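PDB 2ITM: xylulose kinase from Escherichia coli, which phosphorylates D-xylulose with ATP to give D-xylulose 5-phosphate, and acts less efficiently on 1-deoxy-D-xylulose. Local coordinates for residues M1-D6 with R54-L59; V14-E19 with H63-V68; Q318-S323 with L361-L366; A324-F329 with Q466-T471. All coordinates share one frame; numbering follows the deposited sequence.

Contact 1 (M1-D6 with R54-L59); sequences MYIGID and RAMKAL
Ile3 and Ile5 of the strand 2-6 meet Met56 and Leu59 of the helix 54-59 through hydrocarbon and sulfur alone. Ile3 contributes most on the strand side, and Met56 matches it from the helix. The CB of Ile3 leaves the main chain in the direction of the helix and forks. CG2, set anti to the backbone N, meets Met56 tip to tip, 4.0 Å from Met56 CE and 4.1 Å from Met56 SD, atoms that bends at chi2 and chi3 bring there. CG1 takes the other branch, beside the backbone N (chi1 -61°), and hands on to CD1, which meets Leu59 CD2 tip to tip at 3.6 Å. The two branches of one isoleucine thus touch two helix residues three positions apart. Ile5 adds a looser touch, its CG1 being 4.4 Å from Met56 SD. The segment axes pass 11.0 Å apart and run roughly antiparallel, with 147° between their directions. Alternation along the strand divides the labour: Ile3 and Ile5 serve the helix 45-62, whereas Tyr2 and Asp6 touch the helix 424-436. Val14, on the adjoining strand 11-17, touches Met56 and Leu59, and Ile3 shares backbone bonds with Ala70 and Gly72 of the strand 70-75.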
loop_
_atom_site.group_PDB
_atom_site.type_symbol
_atom_site.label_atom_id
_atom_site.label_comp_id
_atom_site.label_asym_id
_atom_site.label_seq_id
_atom_site.Cartn_x
_atom_site.Cartn_y
_atom_site.Cartn_z
ATOM N N MET A 1 -48.165 13.278 22.382
ATOM C CA MET A 1 -46.854 13.325 21.770
ATOM C C MET A 1 -45.850 12.491 22.547
ATOM O O MET A 1 -46.154 12.010 23.622
ATOM C CB MET A 1 -46.379 14.760 21.650
ATOM C CG MET A 1 -47.380 15.701 21.007
ATOM S SD MET A 1 -47.047 16.038 19.290
ATOM C CE MET A 1 -45.441 16.818 19.433
ATOM N N TYR A 2 -44.654 12.336 21.988
ATOM C CA TYR A 2 -43.637 11.485 22.556
ATOM C C TYR A 2 -42.229 12.067 22.431
ATOM O O TYR A 2 -41.927 12.763 21.478
ATOM C CB TYR A 2 -43.710 10.068 22.001
ATOM C CG TYR A 2 -45.108 9.543 22.013
ATOM C CD1 TYR A 2 -45.925 9.674 20.904
ATOM C CD2 TYR A 2 -45.639 8.959 23.144
ATOM C CE1 TYR A 2 -47.213 9.226 20.920
ATOM C CE2 TYR A 2 -46.922 8.512 23.169
ATOM C CZ TYR A 2 -47.711 8.648 22.054
ATOM O OH TYR A 2 -48.994 8.198 22.079
ATOM N N ILE A 3 -41.389 11.790 23.424
ATOM C CA ILE A 3 -39.965 12.105 23.386
ATOM C C ILE A 3 -39.107 10.844 23.338
ATOM O O ILE A 3 -39.325 9.903 24.087
ATOM C CB ILE A 3 -39.557 12.960 24.599
ATOM C CG1 ILE A 3 -40.299 14.286 24.616
ATOM C CG2 ILE A 3 -38.053 13.177 24.628
ATOM C CD1 ILE A 3 -39.826 15.237 23.594
ATOM N N GLY A 4 -38.121 10.858 22.452
ATOM C CA GLY A 4 -36.997 9.957 22.518
ATOM C C GLY A 4 -35.681 10.674 22.720
ATOM O O GLY A 4 -35.390 11.650 22.043
ATOM N N ILE A 5 -34.903 10.188 23.679
ATOM C CA ILE A 5 -33.539 10.635 23.914
ATOM C C ILE A 5 -32.529 9.556 23.543
ATOM O O ILE A 5 -32.673 8.405 23.927
ATOM C CB ILE A 5 -33.341 11.004 25.373
ATOM C CG1 ILE A 5 -34.393 12.001 25.837
ATOM C CG2 ILE A 5 -31.962 11.554 25.593
ATOM C CD1 ILE A 5 -34.493 12.106 27.320
ATOM N N ASP A 6 -31.494 9.949 22.813
ATOM C CA ASP A 6 -30.362 9.074 22.534
ATOM C C ASP A 6 -29.061 9.654 23.053
ATOM O O ASP A 6 -28.542 10.628 22.527
ATOM C CB ASP A 6 -30.262 8.765 21.049
ATOM C CG ASP A 6 -29.053 7.926 20.704
ATOM O OD1 ASP A 6 -28.413 8.230 19.695
ATOM O OD2 ASP A 6 -28.675 6.949 21.367
ATOM N N ARG A 54 -29.718 20.909 28.236
ATOM C CA ARG A 54 -29.581 21.801 27.103
ATOM C C ARG A 54 -30.464 21.431 25.925
ATOM O O ARG A 54 -31.231 22.238 25.434
ATOM C CB ARG A 54 -28.127 21.811 26.663
ATOM C CG ARG A 54 -27.730 22.971 25.808
ATOM C CD ARG A 54 -26.236 23.242 25.815
ATOM N NE ARG A 54 -25.762 23.873 24.583
ATOM C CZ ARG A 54 -24.515 24.271 24.382
ATOM N NH1 ARG A 54 -23.607 24.105 25.330
ATOM N NH2 ARG A 54 -24.168 24.835 23.237
ATOM N N ALA A 55 -30.327 20.197 25.471
ATOM C CA ALA A 55 -31.035 19.718 24.305
ATOM C C ALA A 55 -32.547 19.778 24.464
ATOM O O ALA A 55 -33.255 20.153 23.556
ATOM C CB ALA A 55 -30.594 18.324 23.970
ATOM N N MET A 56 -33.026 19.379 25.627
ATOM C CA MET A 56 -34.446 19.315 25.880
ATOM C C MET A 56 -35.006 20.720 26.018
ATOM O O MET A 56 -36.141 20.983 25.675
ATOM C CB MET A 56 -34.725 18.519 27.147
ATOM C CG MET A 56 -34.503 17.022 27.022
ATOM S SD MET A 56 -35.639 16.240 25.898
ATOM C CE MET A 56 -37.087 16.372 26.886
ATOM N N LYS A 57 -34.193 21.616 26.543
ATOM C CA LYS A 57 -34.565 23.010 26.633
ATOM C C LYS A 57 -34.634 23.648 25.258
ATOM O O LYS A 57 -35.558 24.377 24.957
ATOM C CB LYS A 57 -33.615 23.763 27.560
ATOM C CG LYS A 57 -34.015 23.670 29.013
ATOM C CD LYS A 57 -32.900 24.019 29.974
ATOM C CE LYS A 57 -33.373 23.858 31.394
ATOM N NZ LYS A 57 -32.346 24.189 32.378
ATOM N N ALA A 58 -33.655 23.349 24.420
ATOM C CA ALA A 58 -33.682 23.825 23.056
ATOM C C ALA A 58 -34.868 23.271 22.276
ATOM O O ALA A 58 -35.509 23.986 21.517
ATOM C CB ALA A 58 -32.397 23.516 22.369
ATOM N N LEU A 59 -35.154 21.992 22.465
ATOM C CA LEU A 59 -36.290 21.359 21.805
ATOM C C LEU A 59 -37.550 22.137 22.092
ATOM O O LEU A 59 -38.383 22.325 21.227
ATOM C CB LEU A 59 -36.450 19.914 22.260
ATOM C CG LEU A 59 -37.375 19.024 21.434
ATOM C CD1 LEU A 59 -36.781 18.672 20.100
ATOM C CD2 LEU A 59 -37.757 17.792 22.180
#

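Contact 2 (V14-E19 with H63-V68); sequences VILLNE and HSLQDV
Leu16 reaches from its strand into the loop 63-68, where three side chains receive it. Its CG sits 4.0 Å from Leu65 CD2, and its methyl CD2 lies 3.9 Å from Val68 CG2. The other methyl, CD1, makes an off-centre CH-pi contact with His63, 4.2 Å from the ring centroid and 30° off the ring normal. CG stands roughly anti to the backbone N (chi1 -150°), on the loop side, and chi2 then directs CD1 to His63 and CD2 to Val68. If an alanine replaced Leu16, both methyls would go, and Leu65, Val68 and the His63 ring would probably lose their common apolar partner, leaving a gap. The second shell fixes the loop's shape. Leu65 to Val68 form a type I beta turn closed by Val68 N to Leu65 O (3.1 Å), while Ser64 OG accepts from Gln66 N at 3.2 Å, an ST turn with a nearly straight N-H (165°). Further out, Leu65 leans on Leu59, and Leu16 is paired through its backbone with the strand 23-30. In this actin-like fold of FGGY kinases, the loop closes the connection from the initial three-stranded meander, through the helix 45-62, to the parallel strand 70-75.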
loop_
_atom_site.group_PDB
_atom_site.type_symbol
_atom_site.label_atom_id
_atom_site.label_comp_id
_atom_site.label_asym_id
_atom_site.label_seq_id
_atom_site.Cartn_x
_atom_site.Cartn_y
_atom_site.Cartn_z
ATOM N N VAL A 14 -32.268 14.502 20.981
ATOM C CA VAL A 14 -33.646 14.381 21.409
ATOM C C VAL A 14 -34.616 14.657 20.278
ATOM O O VAL A 14 -34.399 15.544 19.467
ATOM C CB VAL A 14 -33.967 15.287 22.615
ATOM C CG1 VAL A 14 -32.927 15.133 23.702
ATOM C CG2 VAL A 14 -34.087 16.732 22.197
ATOM N N ILE A 15 -35.685 13.875 20.231
ATOM C CA ILE A 15 -36.726 14.053 19.235
ATOM C C ILE A 15 -38.125 14.143 19.817
ATOM O O ILE A 15 -38.400 13.631 20.906
ATOM C CB ILE A 15 -36.677 12.945 18.180
ATOM C CG1 ILE A 15 -37.172 11.620 18.738
ATOM C CG2 ILE A 15 -35.293 12.842 17.558
ATOM C CD1 ILE A 15 -37.460 10.608 17.680
ATOM N N LEU A 16 -39.007 14.780 19.066
ATOM C CA LEU A 16 -40.404 14.906 19.422
ATOM C C LEU A 16 -41.256 14.216 18.384
ATOM O O LEU A 16 -41.282 14.671 17.243
ATOM C CB LEU A 16 -40.754 16.370 19.499
ATOM C CG LEU A 16 -41.838 16.877 20.435
ATOM C CD1 LEU A 16 -42.722 17.854 19.745
ATOM C CD2 LEU A 16 -42.628 15.817 21.123
ATOM N N LEU A 17 -41.958 13.163 18.778
ATOM C CA LEU A 17 -42.851 12.453 17.878
ATOM C C LEU A 17 -44.272 12.900 18.109
ATOM O O LEU A 17 -44.692 13.081 19.238
ATOM C CB LEU A 17 -42.784 10.948 18.122
ATOM C CG LEU A 17 -41.731 10.027 17.522
ATOM C CD1 LEU A 17 -42.252 8.626 17.516
ATOM C CD2 LEU A 17 -41.340 10.455 16.128
ATOM N N ASN A 18 -45.022 13.037 17.026
ATOM C CA ASN A 18 -46.453 13.267 17.109
ATOM C C ASN A 18 -47.280 12.015 17.372
ATOM O O ASN A 18 -46.755 10.921 17.456
ATOM C CB ASN A 18 -46.953 14.003 15.866
ATOM C CG ASN A 18 -46.799 13.190 14.595
ATOM O OD1 ASN A 18 -46.706 13.740 13.518
ATOM N ND2 ASN A 18 -46.775 11.887 14.726
ATOM N N GLU A 19 -48.585 12.193 17.503
ATOM C CA GLU A 19 -49.482 11.067 17.669
ATOM C C GLU A 19 -49.299 10.033 16.572
ATOM O O GLU A 19 -49.329 8.841 16.831
ATOM C CB GLU A 19 -50.932 11.527 17.745
ATOM C CG GLU A 19 -51.113 12.898 18.368
ATOM C CD GLU A 19 -50.477 14.002 17.555
ATOM O OE1 GLU A 19 -49.597 14.698 18.084
ATOM O OE2 GLU A 19 -50.858 14.177 16.380
ATOM N N HIS A 63 -40.692 23.776 20.005
ATOM C CA HIS A 63 -42.035 23.280 20.159
ATOM C C HIS A 63 -42.346 22.895 21.592
ATOM O O HIS A 63 -41.564 22.247 22.246
ATOM C CB HIS A 63 -42.292 22.094 19.241
ATOM C CG HIS A 63 -43.729 21.704 19.171
ATOM N ND1 HIS A 63 -44.482 21.839 18.029
ATOM C CD2 HIS A 63 -44.562 21.214 20.114
ATOM C CE1 HIS A 63 -45.715 21.439 18.268
ATOM N NE2 HIS A 63 -45.791 21.056 19.526
ATOM N N SER A 64 -43.529 23.278 22.043
ATOM C CA SER A 64 -43.978 22.915 23.371
ATOM C C SER A 64 -44.016 21.413 23.609
ATOM O O SER A 64 -44.421 20.644 22.764
ATOM C CB SER A 64 -45.321 23.560 23.697
ATOM O OG SER A 64 -45.912 22.988 24.837
ATOM N N LEU A 65 -43.592 21.025 24.788
ATOM C CA LEU A 65 -43.531 19.635 25.175
ATOM C C LEU A 65 -44.619 19.315 26.181
ATOM O O LEU A 65 -44.626 18.250 26.778
ATOM C CB LEU A 65 -42.164 19.339 25.772
ATOM C CG LEU A 65 -40.984 19.792 24.930
ATOM C CD1 LEU A 65 -39.666 19.380 25.569
ATOM C CD2 LEU A 65 -41.116 19.248 23.534
ATOM N N GLN A 66 -45.525 20.258 26.371
ATOM C CA GLN A 66 -46.564 20.128 27.376
ATOM C C GLN A 66 -47.578 19.040 27.047
ATOM O O GLN A 66 -48.335 18.632 27.906
ATOM C CB GLN A 66 -47.271 21.461 27.627
ATOM C CG GLN A 66 -46.472 22.489 28.421
ATOM C CD GLN A 66 -46.236 22.096 29.872
ATOM O OE1 GLN A 66 -45.815 22.919 30.678
ATOM N NE2 GLN A 66 -46.497 20.845 30.200
ATOM N N ASP A 67 -47.577 18.568 25.808
ATOM C CA ASP A 67 -48.470 17.482 25.406
ATOM C C ASP A 67 -47.784 16.131 25.217
ATOM O O ASP A 67 -48.387 15.193 24.724
ATOM C CB ASP A 67 -49.221 17.849 24.131
ATOM C CG ASP A 67 -50.245 18.926 24.348
ATOM O OD1 ASP A 67 -51.250 18.669 25.031
ATOM O OD2 ASP A 67 -50.111 20.061 23.875
ATOM N N VAL A 68 -46.527 16.037 25.610
ATOM C CA VAL A 68 -45.858 14.753 25.682
ATOM C C VAL A 68 -46.505 13.847 26.723
ATOM O O VAL A 68 -46.802 14.271 27.826
ATOM C CB VAL A 68 -44.363 14.912 25.959
ATOM C CG1 VAL A 68 -43.700 13.570 26.115
ATOM C CG2 VAL A 68 -43.710 15.694 24.866
#

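Contact 3 (Q318-S323 with L361-L366); sequences QQADES and LARAVL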
loop_
_atom_site.group_PDB
_atom_site.type_symbol
_atom_site.label_atom_id
_atom_site.label_comp_id
_atom_site.label_asym_id
_atom_site.label_seq_id
_atom_site.Cartn_x
_atom_site.Cartn_y
_atom_site.Cartn_z
ATOM N N GLN A 318 -17.854 1.469 -13.471
ATOM C CA GLN A 318 -18.538 0.827 -14.576
ATOM C C GLN A 318 -17.767 0.979 -15.873
ATOM O O GLN A 318 -17.950 0.217 -16.807
ATOM C CB GLN A 318 -19.937 1.395 -14.721
ATOM C CG GLN A 318 -20.873 0.942 -13.641
ATOM C CD GLN A 318 -22.155 1.725 -13.633
ATOM O OE1 GLN A 318 -22.138 2.948 -13.704
ATOM N NE2 GLN A 318 -23.273 1.023 -13.547
ATOM N N GLN A 319 -16.885 1.966 -15.911
ATOM C CA GLN A 319 -15.907 2.078 -16.979
ATOM C C GLN A 319 -14.696 1.181 -16.757
ATOM O O GLN A 319 -13.734 1.271 -17.493
ATOM C CB GLN A 319 -15.462 3.548 -17.152
ATOM C CG GLN A 319 -16.580 4.498 -17.575
ATOM C CD GLN A 319 -17.732 3.796 -18.284
ATOM O OE1 GLN A 319 -17.598 3.377 -19.431
ATOM N NE2 GLN A 319 -18.869 3.656 -17.601
ATOM N N ALA A 320 -14.776 0.315 -15.770
ATOM C CA ALA A 320 -13.673 -0.583 -15.504
ATOM C C ALA A 320 -13.382 -1.510 -16.684
ATOM O O ALA A 320 -14.283 -2.092 -17.273
ATOM C CB ALA A 320 -13.916 -1.363 -14.247
ATOM N N ASP A 321 -12.093 -1.637 -17.012
ATOM C CA ASP A 321 -11.615 -2.464 -18.110
ATOM C C ASP A 321 -11.859 -3.951 -17.880
ATOM O O ASP A 321 -11.197 -4.586 -17.073
ATOM C CB ASP A 321 -10.135 -2.185 -18.353
ATOM C CG ASP A 321 -9.583 -2.939 -19.532
ATOM O OD1 ASP A 321 -10.164 -3.974 -19.902
ATOM O OD2 ASP A 321 -8.567 -2.577 -20.148
ATOM N N GLU A 322 -12.820 -4.501 -18.601
ATOM C CA GLU A 322 -13.222 -5.884 -18.413
ATOM C C GLU A 322 -12.080 -6.878 -18.590
ATOM O O GLU A 322 -12.116 -7.971 -18.044
ATOM C CB GLU A 322 -14.351 -6.233 -19.358
ATOM C CG GLU A 322 -15.642 -5.495 -19.075
ATOM C CD GLU A 322 -16.361 -6.002 -17.829
ATOM O OE1 GLU A 322 -15.781 -5.942 -16.735
ATOM O OE2 GLU A 322 -17.511 -6.459 -17.954
ATOM N N SER A 323 -11.071 -6.508 -19.359
ATOM C CA SER A 323 -10.056 -7.464 -19.777
ATOM C C SER A 323 -8.879 -7.432 -18.813
ATOM O O SER A 323 -8.108 -8.381 -18.727
ATOM C CB SER A 323 -9.569 -7.145 -21.189
ATOM O OG SER A 323 -8.692 -6.040 -21.176
ATOM N N LEU A 361 -9.502 0.641 -9.819
ATOM C CA LEU A 361 -9.372 0.809 -8.388
ATOM C C LEU A 361 -10.732 0.948 -7.740
ATOM O O LEU A 361 -11.006 0.356 -6.714
ATOM C CB LEU A 361 -8.507 2.018 -8.080
ATOM C CG LEU A 361 -7.080 1.648 -7.717
ATOM C CD1 LEU A 361 -6.629 0.470 -8.508
ATOM C CD2 LEU A 361 -6.115 2.812 -7.854
ATOM N N ALA A 362 -11.586 1.739 -8.364
ATOM C CA ALA A 362 -12.890 2.032 -7.816
ATOM C C ALA A 362 -13.770 0.800 -7.830
ATOM O O ALA A 362 -14.478 0.532 -6.884
ATOM C CB ALA A 362 -13.540 3.154 -8.582
ATOM N N ARG A 363 -13.720 0.061 -8.920
ATOM C CA ARG A 363 -14.309 -1.258 -8.954
ATOM C C ARG A 363 -13.827 -2.199 -7.857
ATOM O O ARG A 363 -14.620 -2.901 -7.263
ATOM C CB ARG A 363 -14.094 -1.899 -10.304
ATOM C CG ARG A 363 -15.351 -2.042 -11.073
ATOM C CD ARG A 363 -15.987 -3.380 -10.999
ATOM N NE ARG A 363 -16.639 -3.638 -12.270
ATOM C CZ ARG A 363 -17.497 -4.610 -12.503
ATOM N NH1 ARG A 363 -17.835 -5.448 -11.542
ATOM N NH2 ARG A 363 -18.008 -4.743 -13.699
ATOM N N ALA A 364 -12.527 -2.206 -7.616
ATOM C CA ALA A 364 -11.940 -3.066 -6.601
ATOM C C ALA A 364 -12.501 -2.802 -5.205
ATOM O O ALA A 364 -12.868 -3.718 -4.496
ATOM C CB ALA A 364 -10.458 -2.945 -6.609
ATOM N N VAL A 365 -12.587 -1.535 -4.837
ATOM C CA VAL A 365 -13.130 -1.144 -3.561
ATOM C C VAL A 365 -14.557 -1.618 -3.336
ATOM O O VAL A 365 -14.851 -2.243 -2.335
ATOM C CB VAL A 365 -13.000 0.368 -3.326
ATOM C CG1 VAL A 365 -13.453 0.721 -1.947
ATOM C CG2 VAL A 365 -11.580 0.802 -3.521
ATOM N N LEU A 366 -15.433 -1.340 -4.287
ATOM C CA LEU A 366 -16.818 -1.755 -4.184
ATOM C C LEU A 366 -16.935 -3.254 -3.980
ATOM O O LEU A 366 -17.664 -3.714 -3.126
ATOM C CB LEU A 366 -17.601 -1.326 -5.421
ATOM C CG LEU A 366 -17.727 0.173 -5.687
ATOM C CD1 LEU A 366 -18.715 0.449 -6.810
ATOM C CD2 LEU A 366 -18.122 0.889 -4.434
#
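Ala320 and Arg363 make the apolar half of this surface contact. The methyl CB of Ala320 lies against the root of the arginine side chain, 3.5 Å from Arg363 CG and 4.0 Å from Arg363 CB. It also comes to the edge of the guanidinium, close to its plane, with Arg363 NE 4.1 Å away. The arginine is unusually folded: chi1 is -111° and the chain bends again at chi2 and chi3, which carries it past the methyl group and on toward Glu322.

Helix 358-381, which bears Arg363, is a long helix of the C-terminal actin-like domain of this FGGY kinase, and the loop 318-323 leads from the helix 310-316 to the strand 328-333. On its other flanks the helix packs against Phe349 of the strand 345-353, and Leu361 touches Leu304 of the second subunit.

Charge supplies the second kind of interaction. Glu322 OE1 stands 4.0 Å from Arg363 NH2, a long salt bridge in which the oxygen lies well out of the guanidinium plane and no N-H is directed at it. The stronger partner of the arginine is Glu367, one turn further along the helix, which pairs with NH1.

Hydrogen bonds shape the loop itself. Asp321 OD1 accepts from Ser323 N at 2.7 Å, an Asx turn, and from Ser323 OG at 2.8 Å. The hydroxyl comes from the syn side and the amide from the anti side, yet both approach the same face of the carboxylate. Asp321 N in turn is bonded to Glu360 OE1 from the helix.

Contact 4 (A324-F329 with Q466-T471); sequences AEPVWF and QPRRET
Trp328 and Thr471 face each other with their CA atoms 9.3 Å apart, where an extended segment entering the strand 328-333 passes the helix 459-479. That strand pairs with the strand 345-353 in a two-stranded antiparallel sheet of the C-terminal part of the kinase, and the helix lies beside its beginning. The indole of Trp328 lies between Pro326 and Thr471. Thr471 CG2 stands anti to the backbone N and over the six-membered ring, 3.8 Å from its centroid and 26° off the normal, a CH-pi contact. The opposite face is taken by Pro326 CB, 3.5 Å above the plane and offset toward the rim. Trp328 CZ3 also approaches Arg468 O obliquely at 3.6 Å. With a serine in place of Trp328, the methyl of Thr471 and the ring of Pro326 would probably lose the flat surface they share, and strand and helix would be left facing across a gap. Arg468, bent at chi3 (139°), brings NH2 to 4.2 Å from Pro326 CG, and it touches Tyr371 too. Thr471 is held by its own helix: OG1 lies beside the backbone N (chi1 -74°), and the two reach Pro467 O from opposite faces of that carbonyl, with OG1 at 3.2 Å.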
loop_
_atom_site.group_PDB
_atom_site.type_symbol
_atom_site.label_atom_id
_atom_site.label_comp_id
_atom_site.label_asym_id
_atom_site.label_seq_id
_atom_site.Cartn_x
_atom_site.Cartn_y
_atom_site.Cartn_z
ATOM N N ALA A 324 -8.755 -6.322 -18.101
ATOM C CA ALA A 324 -7.868 -6.219 -16.956
ATOM C C ALA A 324 -8.057 -7.365 -15.990
ATOM O O ALA A 324 -9.169 -7.714 -15.631
ATOM C CB ALA A 324 -8.077 -4.908 -16.261
ATOM N N GLU A 325 -6.952 -7.947 -15.567
ATOM C CA GLU A 325 -6.951 -8.756 -14.372
ATOM C C GLU A 325 -7.422 -7.978 -13.158
ATOM O O GLU A 325 -7.317 -6.764 -13.102
ATOM C CB GLU A 325 -5.567 -9.331 -14.118
ATOM C CG GLU A 325 -5.212 -10.493 -15.015
ATOM C CD GLU A 325 -3.726 -10.590 -15.252
ATOM O OE1 GLU A 325 -3.038 -9.569 -15.098
ATOM O OE2 GLU A 325 -3.247 -11.688 -15.584
ATOM N N PRO A 326 -7.960 -8.701 -12.190
ATOM C CA PRO A 326 -8.555 -8.084 -10.989
ATOM C C PRO A 326 -7.481 -7.442 -10.133
ATOM O O PRO A 326 -6.416 -8.014 -9.963
ATOM C CB PRO A 326 -9.178 -9.275 -10.269
ATOM C CG PRO A 326 -9.351 -10.291 -11.310
ATOM C CD PRO A 326 -8.205 -10.148 -12.233
ATOM N N VAL A 327 -7.771 -6.249 -9.638
ATOM C CA VAL A 327 -7.213 -5.740 -8.401
ATOM C C VAL A 327 -8.034 -6.261 -7.249
ATOM O O VAL A 327 -9.241 -6.352 -7.347
ATOM C CB VAL A 327 -7.302 -4.217 -8.355
ATOM C CG1 VAL A 327 -6.546 -3.684 -7.197
ATOM C CG2 VAL A 327 -6.795 -3.626 -9.616
ATOM N N TRP A 328 -7.368 -6.593 -6.154
ATOM C CA TRP A 328 -8.054 -7.026 -4.955
ATOM C C TRP A 328 -7.924 -6.005 -3.828
ATOM O O TRP A 328 -6.831 -5.683 -3.395
ATOM C CB TRP A 328 -7.563 -8.406 -4.520
ATOM C CG TRP A 328 -7.691 -9.428 -5.586
ATOM C CD1 TRP A 328 -6.785 -9.719 -6.541
ATOM C CD2 TRP A 328 -8.802 -10.292 -5.816
ATOM N NE1 TRP A 328 -7.253 -10.709 -7.359
ATOM C CE2 TRP A 328 -8.495 -11.081 -6.929
ATOM C CE3 TRP A 328 -10.031 -10.485 -5.185
ATOM C CZ2 TRP A 328 -9.371 -12.027 -7.433
ATOM C CZ3 TRP A 328 -10.889 -11.425 -5.681
ATOM C CH2 TRP A 328 -10.559 -12.186 -6.791
ATOM N N PHE A 329 -9.057 -5.506 -3.361
ATOM C CA PHE A 329 -9.091 -4.649 -2.188
ATOM C C PHE A 329 -9.494 -5.436 -0.958
ATOM O O PHE A 329 -10.565 -6.008 -0.914
ATOM C CB PHE A 329 -10.031 -3.461 -2.413
ATOM C CG PHE A 329 -10.115 -2.512 -1.252
ATOM C CD1 PHE A 329 -9.048 -1.719 -0.907
ATOM C CD2 PHE A 329 -11.275 -2.394 -0.525
ATOM C CE1 PHE A 329 -9.137 -0.847 0.135
ATOM C CE2 PHE A 329 -11.362 -1.528 0.521
ATOM C CZ PHE A 329 -10.288 -0.756 0.851
ATOM N N GLN A 466 -18.950 -16.022 -7.057
ATOM C CA GLN A 466 -18.641 -16.996 -6.035
ATOM C C GLN A 466 -17.159 -17.360 -5.952
ATOM O O GLN A 466 -16.599 -17.376 -4.877
ATOM C CB GLN A 466 -19.522 -18.231 -6.141
ATOM C CG GLN A 466 -20.936 -18.033 -5.660
ATOM C CD GLN A 466 -21.036 -17.898 -4.170
ATOM O OE1 GLN A 466 -20.790 -18.855 -3.437
ATOM N NE2 GLN A 466 -21.408 -16.715 -3.706
ATOM N N PRO A 467 -16.526 -17.635 -7.085
ATOM C CA PRO A 467 -15.086 -17.889 -7.092
ATOM C C PRO A 467 -14.250 -16.696 -6.658
ATOM O O PRO A 467 -13.181 -16.882 -6.122
ATOM C CB PRO A 467 -14.782 -18.255 -8.542
ATOM C CG PRO A 467 -15.969 -17.868 -9.323
ATOM C CD PRO A 467 -17.123 -17.832 -8.409
ATOM N N ARG A 468 -14.745 -15.490 -6.885
ATOM C CA ARG A 468 -14.078 -14.304 -6.388
ATOM C C ARG A 468 -14.136 -14.170 -4.863
ATOM O O ARG A 468 -13.177 -13.753 -4.241
ATOM C CB ARG A 468 -14.617 -13.051 -7.067
ATOM C CG ARG A 468 -14.367 -13.015 -8.549
ATOM C CD ARG A 468 -15.065 -11.897 -9.281
ATOM N NE ARG A 468 -14.208 -11.293 -10.291
ATOM C CZ ARG A 468 -14.129 -11.733 -11.523
ATOM N NH1 ARG A 468 -14.860 -12.770 -11.879
ATOM N NH2 ARG A 468 -13.337 -11.157 -12.403
ATOM N N ARG A 469 -15.279 -14.534 -4.290
ATOM C CA ARG A 469 -15.475 -14.587 -2.845
ATOM C C ARG A 469 -14.508 -15.571 -2.206
ATOM O O ARG A 469 -13.901 -15.276 -1.196
ATOM C CB ARG A 469 -16.918 -14.993 -2.515
ATOM C CG ARG A 469 -17.908 -13.846 -2.387
ATOM C CD ARG A 469 -19.352 -14.237 -2.521
ATOM N NE ARG A 469 -20.027 -14.514 -1.258
ATOM C CZ ARG A 469 -19.631 -14.077 -0.092
ATOM N NH1 ARG A 469 -18.553 -13.328 -0.006
ATOM N NH2 ARG A 469 -20.305 -14.389 0.997
ATOM N N GLU A 470 -14.396 -16.743 -2.814
ATOM C CA GLU A 470 -13.441 -17.762 -2.418
ATOM C C GLU A 470 -12.026 -17.230 -2.464
ATOM O O GLU A 470 -11.249 -17.445 -1.567
ATOM C CB GLU A 470 -13.575 -18.933 -3.366
ATOM C CG GLU A 470 -12.937 -20.224 -2.925
ATOM C CD GLU A 470 -13.169 -21.326 -3.942
ATOM O OE1 GLU A 470 -14.306 -21.449 -4.436
ATOM O OE2 GLU A 470 -12.212 -22.042 -4.257
ATOM N N THR A 471 -11.707 -16.528 -3.530
ATOM C CA THR A 471 -10.381 -15.980 -3.692
ATOM C C THR A 471 -10.095 -14.884 -2.667
ATOM O O THR A 471 -9.068 -14.890 -2.013
ATOM C CB THR A 471 -10.173 -15.487 -5.128
ATOM O OG1 THR A 471 -10.005 -16.607 -5.994
ATOM C CG2 THR A 471 -8.867 -14.768 -5.250
#

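Two pairs of contacts, one in each half of the chain, illustrate how local packing is organised within an actin-like kinase. Contacts 1 and 2 have centres 8 Å apart, and their strands 2-7 and 11-17 are neighbours in one sheet: probable hydrogen bonds join Tyr2 O to Leu17 N (2.7 Å) and Gly4 O to Ile15 N (2.9 Å). Contacts 3 and 4, 11 Å apart, interlock through Ala364 O against Phe329 CB at 3.5 Å. Centres of contacts 1 and 4 are 48 Å apart. Contact 1 alone approaches the active site: the Ile5 side chain is about 11 Å from that of Asp233, the inferred proton acceptor in the xylulose pocket, and Asp6, thought important for activity, ends the segment 1-6.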